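Long-range contacts in Rev protein (Borrelia burgdorferi, PDB 5EQZ), which is of unknown function but is a plasmid-encoded, all-helical member of the Borrelia REV family, probably made as a lipoprotein: residues Lys14-Leu19 with Glu59-Leu64; Ser97-Trp102 with Val112-Ser117; Lys106-Thr111 with Glu132-Val137. All coordinates share one frame; numbering follows the deposited sequence.

Interaction 1. Residues Lys14-Leu19 with Glu59-Leu64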
ATOM      1  N   LYS A  14       2.079 -14.748 -20.314  1.00 20.26           N
ATOM      2  CA  LYS A  14       1.754 -13.340 -20.547  1.00 20.66           C
ATOM      3  C   LYS A  14       0.873 -12.782 -19.437  1.00 21.79           C
ATOM      4  O   LYS A  14       1.056 -11.630 -19.010  1.00 22.03           O
ATOM      5  CB  LYS A  14       1.087 -13.168 -21.912  1.00 22.69           C
ATOM      6  CG  LYS A  14       2.001 -13.422 -23.088  1.00 21.58           C
ATOM      7  CD  LYS A  14       1.285 -13.084 -24.394  1.00 23.69           C
ATOM      8  CE  LYS A  14       2.149 -13.451 -25.567  1.00 22.70           C
ATOM      9  NZ  LYS A  14       1.387 -13.579 -26.830  1.00 28.06           N
ATOM     10  N   GLU A  15      -0.068 -13.591 -18.942  1.00 22.64           N
ATOM     11  CA  GLU A  15      -0.901 -13.158 -17.823  1.00 24.01           C
ATOM     12  C   GLU A  15      -0.047 -12.813 -16.617  1.00 19.33           C
ATOM     13  O   GLU A  15      -0.225 -11.763 -15.991  1.00 23.13           O
ATOM     14  CB  GLU A  15      -1.905 -14.245 -17.447  1.00 28.99           C
ATOM     15  CG  GLU A  15      -2.931 -14.573 -18.504  1.00 35.28           C
ATOM     16  CD  GLU A  15      -3.965 -15.566 -17.998  1.00 41.99           C
ATOM     17  OE1 GLU A  15      -3.650 -16.774 -17.886  1.00 38.35           O
ATOM     18  OE2 GLU A  15      -5.093 -15.130 -17.688  1.00 46.43           O
ATOM     19  N   ILE A  16       0.890 -13.692 -16.280  1.00 19.24           N
ATOM     20  CA  ILE A  16       1.760 -13.465 -15.136  1.00 19.30           C
ATOM     21  C   ILE A  16       2.599 -12.214 -15.353  1.00 19.12           C
ATOM     22  O   ILE A  16       2.710 -11.369 -14.456  1.00 17.99           O
ATOM     23  CB  ILE A  16       2.640 -14.700 -14.873  1.00 22.96           C
ATOM     24  CG1 ILE A  16       1.772 -15.917 -14.550  1.00 22.32           C
ATOM     25  CG2 ILE A  16       3.630 -14.432 -13.737  1.00 22.13           C
ATOM     26  CD1 ILE A  16       2.549 -17.203 -14.569  1.00 25.07           C
ATOM     27  N   ASP A  17       3.184 -12.069 -16.550  1.00 18.05           N
ATOM     28  CA  ASP A  17       4.050 -10.922 -16.837  1.00 17.70           C
ATOM     29  C   ASP A  17       3.310  -9.608 -16.635  1.00 20.16           C
ATOM     30  O   ASP A  17       3.844  -8.671 -16.034  1.00 21.81           O
ATOM     31  CB  ASP A  17       4.557 -10.963 -18.278  1.00 15.04           C
ATOM     32  CG  ASP A  17       5.573 -12.060 -18.537  1.00 19.34           C
ATOM     33  OD1 ASP A  17       6.101 -12.687 -17.592  1.00 21.31           O
ATOM     34  OD2 ASP A  17       5.851 -12.266 -19.731  1.00 21.75           O
ATOM     35  N   SER A  18       2.104  -9.511 -17.191  1.00 21.00           N
ATOM     36  CA  SER A  18       1.336  -8.269 -17.103  0.61 23.66           C
ATOM     37  C   SER A  18       1.046  -7.919 -15.652  1.00 21.12           C
ATOM     38  O   SER A  18       1.213  -6.767 -15.234  1.00 19.72           O
ATOM     39  CB  SER A  18       0.038  -8.406 -17.898  0.61 25.81           C
ATOM     40  OG  SER A  18      -0.735  -7.218 -17.825  0.61 23.91           O
ATOM     41  N   LEU A  19       0.612  -8.901 -14.865  1.00 16.67           N
ATOM     42  CA  LEU A  19       0.360  -8.649 -13.452  1.00 18.87           C
ATOM     43  C   LEU A  19       1.649  -8.293 -12.720  1.00 18.45           C
ATOM     44  O   LEU A  19       1.642  -7.422 -11.836  1.00 18.46           O
ATOM     45  CB  LEU A  19      -0.323  -9.866 -12.831  1.00 21.23           C
ATOM     46  CG  LEU A  19      -0.886  -9.744 -11.421  1.00 20.26           C
ATOM     47  CD1 LEU A  19      -1.743  -8.482 -11.284  1.00 22.02           C
ATOM     48  CD2 LEU A  19      -1.716 -10.997 -11.103  1.00 22.87           C
ATOM     49  N   GLU A  59       8.239 -20.785 -11.611  1.00 27.27           N
ATOM     50  CA  GLU A  59       9.175 -19.777 -11.119  1.00 30.26           C
ATOM     51  C   GLU A  59       8.617 -18.368 -11.311  1.00 26.51           C
ATOM     52  O   GLU A  59       8.753 -17.508 -10.423  1.00 25.97           O
ATOM     53  CB  GLU A  59      10.524 -19.936 -11.819  1.00 34.95           C
ATOM     54  CG  GLU A  59      11.397 -18.698 -11.736  1.00 43.13           C
ATOM     55  CD  GLU A  59      12.868 -19.019 -11.772  1.00 54.17           C
ATOM     56  OE1 GLU A  59      13.665 -18.166 -11.317  1.00 59.10           O
ATOM     57  OE2 GLU A  59      13.228 -20.121 -12.244  1.00 57.54           O
ATOM     58  N   LYS A  60       7.961 -18.116 -12.452  1.00 22.36           N
ATOM     59  CA  LYS A  60       7.374 -16.797 -12.683  1.00 22.81           C
ATOM     60  C   LYS A  60       6.299 -16.476 -11.653  1.00 23.58           C
ATOM     61  O   LYS A  60       6.211 -15.341 -11.164  1.00 20.71           O
ATOM     62  CB  LYS A  60       6.804 -16.710 -14.098  1.00 22.71           C
ATOM     63  CG  LYS A  60       7.875 -16.636 -15.162  1.00 24.61           C
ATOM     64  CD  LYS A  60       7.327 -16.873 -16.563  1.00 26.18           C
ATOM     65  CE  LYS A  60       7.005 -15.589 -17.276  1.00 26.14           C
ATOM     66  NZ  LYS A  60       8.231 -14.747 -17.510  1.00 23.37           N
ATOM     67  N   LEU A  61       5.465 -17.463 -11.320  1.00 22.47           N
ATOM     68  CA  LEU A  61       4.444 -17.271 -10.296  1.00 22.09           C
ATOM     69  C   LEU A  61       5.068 -17.011  -8.930  1.00 23.87           C
ATOM     70  O   LEU A  61       4.583 -16.164  -8.166  1.00 24.63           O
ATOM     71  CB  LEU A  61       3.536 -18.498 -10.229  1.00 24.24           C
ATOM     72  CG  LEU A  61       2.337 -18.512 -11.157  1.00 29.68           C
ATOM     73  CD1 LEU A  61       1.654 -19.861 -11.070  1.00 35.38           C
ATOM     74  CD2 LEU A  61       1.383 -17.382 -10.782  1.00 31.55           C
ATOM     75  N   LEU A  62       6.134 -17.737  -8.599  1.00 22.54           N
ATOM     76  CA  LEU A  62       6.827 -17.496  -7.335  1.00 25.35           C
ATOM     77  C   LEU A  62       7.423 -16.094  -7.294  1.00 26.59           C
ATOM     78  O   LEU A  62       7.311 -15.384  -6.280  1.00 23.35           O
ATOM     79  CB  LEU A  62       7.910 -18.556  -7.129  1.00 28.56           C
ATOM     80  CG  LEU A  62       8.578 -18.534  -5.754  1.00 33.26           C
ATOM     81  CD1 LEU A  62       7.539 -18.754  -4.660  1.00 34.63           C
ATOM     82  CD2 LEU A  62       9.698 -19.567  -5.663  1.00 36.32           C
ATOM     83  N   ASN A  63       8.060 -15.670  -8.387  1.00 24.52           N
ATOM     84  CA  ASN A  63       8.574 -14.305  -8.435  1.00 27.39           C
ATOM     85  C   ASN A  63       7.456 -13.287  -8.261  1.00 23.25           C
ATOM     86  O   ASN A  63       7.631 -12.274  -7.574  1.00 23.96           O
ATOM     87  CB  ASN A  63       9.329 -14.081  -9.745  1.00 27.08           C
ATOM     88  CG  ASN A  63      10.606 -14.896  -9.818  1.00 26.61           C
ATOM     89  OD1 ASN A  63      11.134 -15.333  -8.796  1.00 27.47           O
ATOM     90  ND2 ASN A  63      11.121 -15.093 -11.030  1.00 27.74           N
ATOM     91  N   LEU A  64       6.295 -13.533  -8.873  1.00 17.80           N
ATOM     92  CA  LEU A  64       5.171 -12.611  -8.748  1.00 19.29           C
ATOM     93  C   LEU A  64       4.698 -12.493  -7.300  1.00 20.49           C
ATOM     94  O   LEU A  64       4.455 -11.384  -6.805  1.00 20.95           O
ATOM     95  CB  LEU A  64       4.036 -13.058  -9.662  1.00 14.27           C
ATOM     96  CG  LEU A  64       2.698 -12.350  -9.489  1.00 18.23           C
ATOM     97  CD1 LEU A  64       2.827 -10.863  -9.806  1.00 20.19           C
ATOM     98  CD2 LEU A  64       1.603 -13.034 -10.329  1.00 20.30           C
TER

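Interaction 2. Residues Ser97-Trp102 with Val112-Ser117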
ATOM      1  N   SER A  97       3.716  22.234  12.184  1.00 25.93           N
ATOM      2  CA  SER A  97       3.234  20.908  12.570  1.00 26.02           C
ATOM      3  C   SER A  97       2.049  20.466  11.718  1.00 25.20           C
ATOM      4  O   SER A  97       1.941  19.286  11.364  1.00 22.54           O
ATOM      5  CB  SER A  97       2.856  20.905  14.051  1.00 31.07           C
ATOM      6  OG  SER A  97       3.956  21.263  14.875  1.00 32.79           O
ATOM      7  N   LYS A  98       1.142  21.393  11.391  1.00 23.16           N
ATOM      8  CA  LYS A  98      -0.001  21.064  10.544  1.00 19.43           C
ATOM      9  C   LYS A  98       0.435  20.628   9.150  1.00 18.35           C
ATOM     10  O   LYS A  98      -0.059  19.620   8.618  1.00 19.67           O
ATOM     11  CB  LYS A  98      -0.948  22.258  10.449  1.00 21.80           C
ATOM     12  CG  LYS A  98      -1.750  22.549  11.701  1.00 25.10           C
ATOM     13  CD  LYS A  98      -2.591  23.800  11.425  1.00 27.02           C
ATOM     14  CE  LYS A  98      -3.299  24.303  12.639  1.00 33.92           C
ATOM     15  NZ  LYS A  98      -4.017  25.565  12.293  1.00 28.50           N
ATOM     16  N   ARG A  99       1.355  21.379   8.536  1.00 19.96           N
ATOM     17  CA  ARG A  99       1.849  20.975   7.220  1.00 20.34           C
ATOM     18  C   ARG A  99       2.572  19.637   7.289  1.00 20.55           C
ATOM     19  O   ARG A  99       2.495  18.834   6.347  1.00 20.75           O
ATOM     20  CB  ARG A  99       2.769  22.043   6.629  1.00 23.96           C
ATOM     21  CG  ARG A  99       2.088  23.385   6.418  1.00 32.28           C
ATOM     22  CD  ARG A  99       2.936  24.359   5.606  1.00 39.76           C
ATOM     23  NE  ARG A  99       3.892  25.094   6.426  1.00 45.66           N
ATOM     24  CZ  ARG A  99       3.710  26.353   6.814  1.00 49.55           C
ATOM     25  NH1 ARG A  99       2.609  27.008   6.462  1.00 51.18           N
ATOM     26  NH2 ARG A  99       4.618  26.963   7.560  1.00 53.00           N
ATOM     27  N   LYS A 100       3.242  19.366   8.414  1.00 22.28           N
ATOM     28  CA  LYS A 100       3.921  18.084   8.593  1.00 22.87           C
ATOM     29  C   LYS A 100       2.923  16.928   8.648  1.00 23.06           C
ATOM     30  O   LYS A 100       3.123  15.900   7.993  1.00 25.27           O
ATOM     31  CB  LYS A 100       4.766  18.121   9.866  1.00 24.06           C
ATOM     32  CG  LYS A 100       5.742  16.963  10.011  1.00 30.68           C
ATOM     33  CD  LYS A 100       6.601  16.807   8.785  1.00 35.15           C
ATOM     34  CE  LYS A 100       7.744  15.851   9.051  1.00 41.12           C
ATOM     35  NZ  LYS A 100       8.444  15.502   7.784  1.00 43.65           N
ATOM     36  N   ILE A 101       1.832  17.076   9.409  1.00 21.01           N
ATOM     37  CA  ILE A 101       0.793  16.044   9.444  1.00 22.97           C
ATOM     38  C   ILE A 101       0.246  15.809   8.044  1.00 22.18           C
ATOM     39  O   ILE A 101       0.102  14.667   7.588  1.00 21.71           O
ATOM     40  CB  ILE A 101      -0.339  16.444  10.412  1.00 24.09           C
ATOM     41  CG1 ILE A 101       0.187  16.577  11.838  1.00 26.22           C
ATOM     42  CG2 ILE A 101      -1.494  15.417  10.334  1.00 19.43           C
ATOM     43  CD1 ILE A 101      -0.782  17.262  12.782  1.00 26.35           C
ATOM     44  N   TRP A 102      -0.071  16.898   7.347  1.00 19.72           N
ATOM     45  CA  TRP A 102      -0.604  16.805   5.994  1.00 22.08           C
ATOM     46  C   TRP A 102       0.361  16.069   5.065  1.00 20.08           C
ATOM     47  O   TRP A 102      -0.041  15.165   4.318  1.00 21.07           O
ATOM     48  CB  TRP A 102      -0.903  18.213   5.483  1.00 20.82           C
ATOM     49  CG  TRP A 102      -1.265  18.257   4.056  1.00 20.70           C
ATOM     50  CD1 TRP A 102      -2.496  18.021   3.509  1.00 22.11           C
ATOM     51  CD2 TRP A 102      -0.388  18.558   2.967  1.00 26.56           C
ATOM     52  NE1 TRP A 102      -2.437  18.161   2.141  1.00 26.77           N
ATOM     53  CE2 TRP A 102      -1.154  18.490   1.784  1.00 27.96           C
ATOM     54  CE3 TRP A 102       0.974  18.877   2.877  1.00 29.43           C
ATOM     55  CZ2 TRP A 102      -0.599  18.726   0.523  1.00 31.08           C
ATOM     56  CZ3 TRP A 102       1.518  19.113   1.629  1.00 31.30           C
ATOM     57  CH2 TRP A 102       0.736  19.038   0.470  1.00 32.43           C
ATOM     58  N   VAL A 112      -5.645  14.277   4.083  1.00 24.60           N
ATOM     59  CA  VAL A 112      -6.341  14.954   5.173  1.00 25.70           C
ATOM     60  C   VAL A 112      -6.444  16.431   4.813  1.00 24.44           C
ATOM     61  O   VAL A 112      -5.570  16.962   4.108  1.00 21.46           O
ATOM     62  CB  VAL A 112      -5.635  14.751   6.524  1.00 25.10           C
ATOM     63  CG1 VAL A 112      -5.576  13.277   6.885  1.00 29.42           C
ATOM     64  CG2 VAL A 112      -4.243  15.353   6.507  1.00 23.25           C
ATOM     65  N   PRO A 113      -7.500  17.127   5.230  1.00 25.78           N
ATOM     66  CA  PRO A 113      -7.557  18.564   4.979  1.00 24.56           C
ATOM     67  C   PRO A 113      -6.540  19.280   5.846  1.00 21.01           C
ATOM     68  O   PRO A 113      -6.372  18.959   7.025  1.00 20.99           O
ATOM     69  CB  PRO A 113      -8.991  18.936   5.366  1.00 30.20           C
ATOM     70  CG  PRO A 113      -9.378  17.905   6.366  1.00 29.79           C
ATOM     71  CD  PRO A 113      -8.732  16.634   5.873  1.00 28.22           C
ATOM     72  N   LEU A 114      -5.845  20.239   5.244  1.00 19.76           N
ATOM     73  CA  LEU A 114      -4.994  21.160   5.993  1.00 23.73           C
ATOM     74  C   LEU A 114      -5.908  22.190   6.649  1.00 22.97           C
ATOM     75  O   LEU A 114      -6.474  23.047   5.974  1.00 24.89           O
ATOM     76  CB  LEU A 114      -3.976  21.817   5.069  1.00 26.55           C
ATOM     77  CG  LEU A 114      -2.903  22.709   5.681  1.00 27.77           C
ATOM     78  CD1 LEU A 114      -2.188  21.938   6.756  1.00 25.95           C
ATOM     79  CD2 LEU A 114      -1.935  23.107   4.583  1.00 28.36           C
ATOM     80  N   LEU A 115      -6.103  22.079   7.965  1.00 20.75           N
ATOM     81  CA  LEU A 115      -6.975  23.018   8.678  1.00 24.59           C
ATOM     82  C   LEU A 115      -6.123  24.187   9.158  1.00 28.05           C
ATOM     83  O   LEU A 115      -5.686  24.255  10.311  1.00 29.66           O
ATOM     84  CB  LEU A 115      -7.698  22.330   9.826  1.00 26.30           C
ATOM     85  CG  LEU A 115      -8.473  21.069   9.446  1.00 27.49           C
ATOM     86  CD1 LEU A 115      -9.058  20.411  10.678  1.00 27.65           C
ATOM     87  CD2 LEU A 115      -9.550  21.426   8.444  1.00 27.07           C
ATOM     88  N   GLY A 116      -5.901  25.133   8.240  1.00 27.93           N
ATOM     89  CA  GLY A 116      -4.944  26.204   8.436  1.00 27.43           C
ATOM     90  C   GLY A 116      -5.358  27.308   9.383  1.00 30.78           C
ATOM     91  O   GLY A 116      -4.492  28.075   9.818  1.00 31.21           O
ATOM     92  N   SER A 117      -6.644  27.437   9.702  1.00 31.32           N
ATOM     93  CA  SER A 117      -7.043  28.538  10.572  1.00 32.15           C
ATOM     94  C   SER A 117      -6.572  28.277  12.000  1.00 31.25           C
ATOM     95  O   SER A 117      -6.128  27.184  12.351  1.00 29.24           O
ATOM     96  CB  SER A 117      -8.555  28.725  10.562  1.00 33.62           C
ATOM     97  OG  SER A 117      -9.157  27.823  11.470  1.00 32.88           O
TER
HETATM   98  O   HOH W   1      -2.586  14.440   3.277  1.00 20.69           O
HETATM   99  O   HOH W   2      -5.522  18.254   1.501  1.00 26.31           O

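Interaction 3. Residues Lys106-Thr111 with Glu132-Val137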
ATOM      1  N   LYS A 106       0.083  12.453   3.177  1.00 15.94           N
ATOM      2  CA  LYS A 106       0.091  12.445   1.717  1.00 18.21           C
ATOM      3  C   LYS A 106       1.116  11.455   1.181  1.00 21.18           C
ATOM      4  O   LYS A 106       0.855  10.756   0.189  1.00 20.74           O
ATOM      5  CB  LYS A 106       0.363  13.856   1.190  1.00 20.01           C
ATOM      6  CG  LYS A 106       0.483  13.950  -0.310  1.00 26.10           C
ATOM      7  CD  LYS A 106       0.414  15.397  -0.799  1.00 31.79           C
ATOM      8  CE  LYS A 106       0.830  15.498  -2.267  1.00 38.27           C
ATOM      9  NZ  LYS A 106       1.206  16.888  -2.664  1.00 42.81           N
ATOM     10  N   LEU A 107       2.277  11.355   1.842  1.00 20.96           N
ATOM     11  CA  LEU A 107       3.316  10.419   1.406  1.00 22.98           C
ATOM     12  C   LEU A 107       2.855   8.963   1.420  1.00 20.35           C
ATOM     13  O   LEU A 107       3.407   8.144   0.671  1.00 22.27           O
ATOM     14  CB  LEU A 107       4.562  10.573   2.285  1.00 25.58           C
ATOM     15  CG  LEU A 107       5.398  11.823   1.987  1.00 32.27           C
ATOM     16  CD1 LEU A 107       6.574  11.930   2.952  1.00 34.26           C
ATOM     17  CD2 LEU A 107       5.879  11.820   0.539  1.00 35.62           C
ATOM     18  N   VAL A 108       1.883   8.603   2.249  1.00 19.90           N
ATOM     19  CA  VAL A 108       1.399   7.224   2.265  1.00 19.22           C
ATOM     20  C   VAL A 108      -0.000   7.113   1.659  1.00 20.11           C
ATOM     21  O   VAL A 108      -0.736   6.170   1.962  1.00 20.08           O
ATOM     22  CB  VAL A 108       1.470   6.600   3.669  1.00 19.66           C
ATOM     23  CG1 VAL A 108       2.934   6.426   4.086  1.00 20.77           C
ATOM     24  CG2 VAL A 108       0.701   7.428   4.718  1.00 18.39           C
ATOM     25  N   GLY A 109      -0.368   8.057   0.795  1.00 20.47           N
ATOM     26  CA  GLY A 109      -1.613   7.981   0.060  1.00 21.79           C
ATOM     27  C   GLY A 109      -2.865   8.354   0.813  1.00 24.07           C
ATOM     28  O   GLY A 109      -3.965   7.989   0.376  1.00 28.38           O
ATOM     29  N   VAL A 110      -2.744   9.102   1.913  1.00 22.60           N
ATOM     30  CA  VAL A 110      -3.866   9.489   2.758  1.00 22.16           C
ATOM     31  C   VAL A 110      -4.027  11.004   2.659  1.00 23.46           C
ATOM     32  O   VAL A 110      -3.074  11.754   2.910  1.00 23.12           O
ATOM     33  CB  VAL A 110      -3.651   9.047   4.212  1.00 18.62           C
ATOM     34  CG1 VAL A 110      -4.770   9.537   5.088  1.00 21.55           C
ATOM     35  CG2 VAL A 110      -3.546   7.501   4.292  1.00 21.52           C
ATOM     36  N   THR A 111      -5.222  11.446   2.277  1.00 26.56           N
ATOM     37  CA  THR A 111      -5.546  12.861   2.105  1.00 27.70           C
ATOM     38  C   THR A 111      -6.274  13.365   3.344  1.00 27.15           C
ATOM     39  O   THR A 111      -7.397  12.928   3.625  1.00 28.43           O
ATOM     40  CB  THR A 111      -6.424  13.070   0.867  1.00 31.56           C
ATOM     41  OG1 THR A 111      -5.642  12.913  -0.323  1.00 31.75           O
ATOM     42  CG2 THR A 111      -7.059  14.462   0.873  1.00 34.98           C
ATOM     43  N   GLU A 132      -6.686   7.850  12.027  1.00 41.07           N
ATOM     44  CA  GLU A 132      -7.851   6.996  11.812  1.00 39.26           C
ATOM     45  C   GLU A 132      -7.868   6.451  10.388  1.00 38.12           C
ATOM     46  O   GLU A 132      -8.178   5.268  10.172  1.00 36.64           O
ATOM     47  CB  GLU A 132      -9.142   7.762  12.133  1.00 39.99           C
ATOM     48  N   GLN A 133      -7.492   7.279   9.408  1.00 33.38           N
ATOM     49  CA  GLN A 133      -7.424   6.804   8.027  1.00 32.70           C
ATOM     50  C   GLN A 133      -6.284   5.815   7.826  1.00 31.79           C
ATOM     51  O   GLN A 133      -6.452   4.797   7.141  1.00 31.05           O
ATOM     52  CB  GLN A 133      -7.271   7.982   7.072  1.00 30.71           C
ATOM     53  CG  GLN A 133      -8.503   8.826   6.932  1.00 36.24           C
ATOM     54  CD  GLN A 133      -8.436   9.683   5.691  1.00 37.89           C
ATOM     55  OE1 GLN A 133      -8.365   9.168   4.582  1.00 40.96           O
ATOM     56  NE2 GLN A 133      -8.417  10.998   5.870  1.00 35.58           N
ATOM     57  N   ILE A 134      -5.114   6.099   8.404  1.00 29.42           N
ATOM     58  CA  ILE A 134      -3.978   5.190   8.264  1.00 28.98           C
ATOM     59  C   ILE A 134      -4.299   3.838   8.888  1.00 35.94           C
ATOM     60  O   ILE A 134      -3.938   2.780   8.348  1.00 35.40           O
ATOM     61  CB  ILE A 134      -2.718   5.827   8.879  1.00 28.02           C
ATOM     62  CG1 ILE A 134      -2.220   6.976   7.997  1.00 31.90           C
ATOM     63  CG2 ILE A 134      -1.612   4.793   9.105  1.00 28.69           C
ATOM     64  CD1 ILE A 134      -1.127   7.815   8.648  1.00 31.90           C
ATOM     65  N   ASP A 135      -5.003   3.849  10.024  1.00 33.34           N
ATOM     66  CA  ASP A 135      -5.381   2.608  10.687  1.00 35.91           C
ATOM     67  C   ASP A 135      -6.317   1.781   9.824  1.00 36.67           C
ATOM     68  O   ASP A 135      -6.203   0.550   9.782  1.00 37.81           O
ATOM     69  CB  ASP A 135      -6.052   2.898  12.030  1.00 38.57           C
ATOM     70  CG  ASP A 135      -5.063   3.194  13.130  1.00 43.93           C
ATOM     71  OD1 ASP A 135      -3.868   2.887  12.943  1.00 39.96           O
ATOM     72  OD2 ASP A 135      -5.489   3.711  14.195  1.00 45.15           O
ATOM     73  N   LYS A 136      -7.274   2.434   9.151  1.00 39.04           N
ATOM     74  CA  LYS A 136      -8.192   1.682   8.298  1.00 40.28           C
ATOM     75  C   LYS A 136      -7.453   1.048   7.121  1.00 36.19           C
ATOM     76  O   LYS A 136      -7.753  -0.093   6.739  1.00 37.62           O
ATOM     77  CB  LYS A 136      -9.335   2.581   7.814  1.00 38.43           C
ATOM     78  N   VAL A 137      -6.466   1.753   6.548  1.00 33.75           N
ATOM     79  CA  VAL A 137      -5.685   1.160   5.460  1.00 33.02           C
ATOM     80  C   VAL A 137      -4.874  -0.024   5.968  1.00 35.76           C
ATOM     81  O   VAL A 137      -4.794  -1.069   5.306  1.00 35.33           O
ATOM     82  CB  VAL A 137      -4.768   2.197   4.784  1.00 30.71           C
ATOM     83  CG1 VAL A 137      -4.011   1.539   3.622  1.00 30.77           C
ATOM     84  CG2 VAL A 137      -5.564   3.408   4.290  1.00 30.00           C
TER
HETATM   85  O   HOH W   3      -7.450   9.679   2.059  1.00 34.38           O

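Interaction 1. Residues Lys14-Leu19 with Glu59-Leu64
Helices 10-24 and 55-88 run side by side at one end of an elongated helical bundle, where I16, D17 and L19 meet K60, L61 and L64. The two short segments point the same way, at 19°, with their axes 9.9 Å apart. I16 has the largest share of the buried surface, and its two branches serve different partners. A chi1 of -61° sets CG1 beside its own backbone N, and the CD1 methyl beyond it touches L61 CG at 3.7 Å, the two side chains crossing at about a right angle. On the other branch, I16 CG2 lies 3.8 Å from the carbonyl oxygen K60 O and also rests against K60 CB, so a methyl group packs directly onto the backbone of the facing helix. One turn further on, the CD2 methyls of L19 and L64 meet at 4.0 Å, while L64 CD1 approaches the backbone carbonyl of L19. The third wall of this core comes from helix 32-48, whose K41, I42 and L45 touch L19 and whose I42 also touches L64; L49, from a loop, touches both I16 and L61. With helix 32-48 between them in sequence, the first three helices are consistent with a local up-down-up bundle, and segment 59-64 lies in a region, 35-92, predicted to be coiled coil. At the border of this apolar patch D17 and K60 form a salt bridge, D17 OD1 to K60 NZ 3.0 Å, which as a hydrogen bond is weak. The K60 chain bends at chi3 (95°), turning CE to within 3.1 Å of D17 OD1, and bends again before NZ. The bridge is one-sided, for D17 OD2 stays 4.1 Å from K60 NZ.

Interaction 2. Residues Ser97-Trp102 with Val112-Ser117
K98 carries the direct polar link to the 112-117 loop. Its chain, extended beyond CG, brings NZ to within 2.9 Å of L115 O, and this hydrogen bond lies in the carbonyl plane with a C=O...N angle of 150°. A second carbonyl oxygen, S117 O, lies 2.7 Å from K98 NZ. L115 itself is the centre of an inverse gamma turn. Two waters join the segments nearer V112. One donates to W102 O and accepts from V112 N; the other accepts from the indole W102 NE1 at 3.2 Å and donates to V112 O at 2.9 Å. V112 O lies in the plane of the indole at its edge, 3.3 Å from W102 CD1, and so has an aromatic C-H beside it as well as that water. The apolar part centres on L114, whose CD1 packs against K98 CB (3.9 Å) and W102 CB, while V112 CG2 packs on W102 CA. The loop runs irregularly along helix 95-107 and also borders helix 122-142, where M126 touches L114, K125 touches L115 and N122 touches K98.

Interaction 3. Residues Lys106-Thr111 with Glu132-Val137
Q133 NE2 donates to the carbonyl oxygen T111 O at 3.1 Å, with an N-H...O angle of 158°, and makes a second, weak hydrogen bond to N129 OD1 one turn back on its own helix. The donor stands well above the carbonyl plane of T111, 45° out of it. The other end of the same amide is tied through a water, which donates to Q133 OE1 at 2.7 Å and accepts from T111 N at 2.9 Å. V110 CG1 packs against Q133, 3.6 Å from its CB and also close to CD and OE1; with CG1 anti to the backbone N (chi1 176°), this methyl is the one that reaches Q133. V110 CG2 meets I134 CG1 at 4.0 Å, the side chains crossing at about a right angle, and V108 CG2 more loosely adjoins I134 CD1. G109, with positive phi, is the C-prime residue of the Schellman motif that ends helix 95-107 through V110 N to A105 O and G109 N to K106 O. V108 also lies on A78, L79 and A82 of helix 55-88. Bonded at NE2 to T111 O and through water at OE1 to T111 N, the glutamine amide has its orientation set and pins the loop beside helix 122-142.

From the N terminus, interaction 1 comes first: it closes a 39-residue loop that contains helix 32-48 and joins helix 10-24 to helix 55-88. Both later contacts are in series with it. Interaction 2 lies across the chain's centre from interaction 1, their centres about 41 Å apart, and interaction 3 lies between. Interaction 2 opens on helix 95-107 and closes on the loop after it; before it closes, interaction 3 opens at the end of that helix and closes later on helix 122-142, so the two cross. They touch where V112 CG1 lies 3.8 Å from Q133 NE2. Together these two contacts tie helix 95-107, its following loop and helix 122-142.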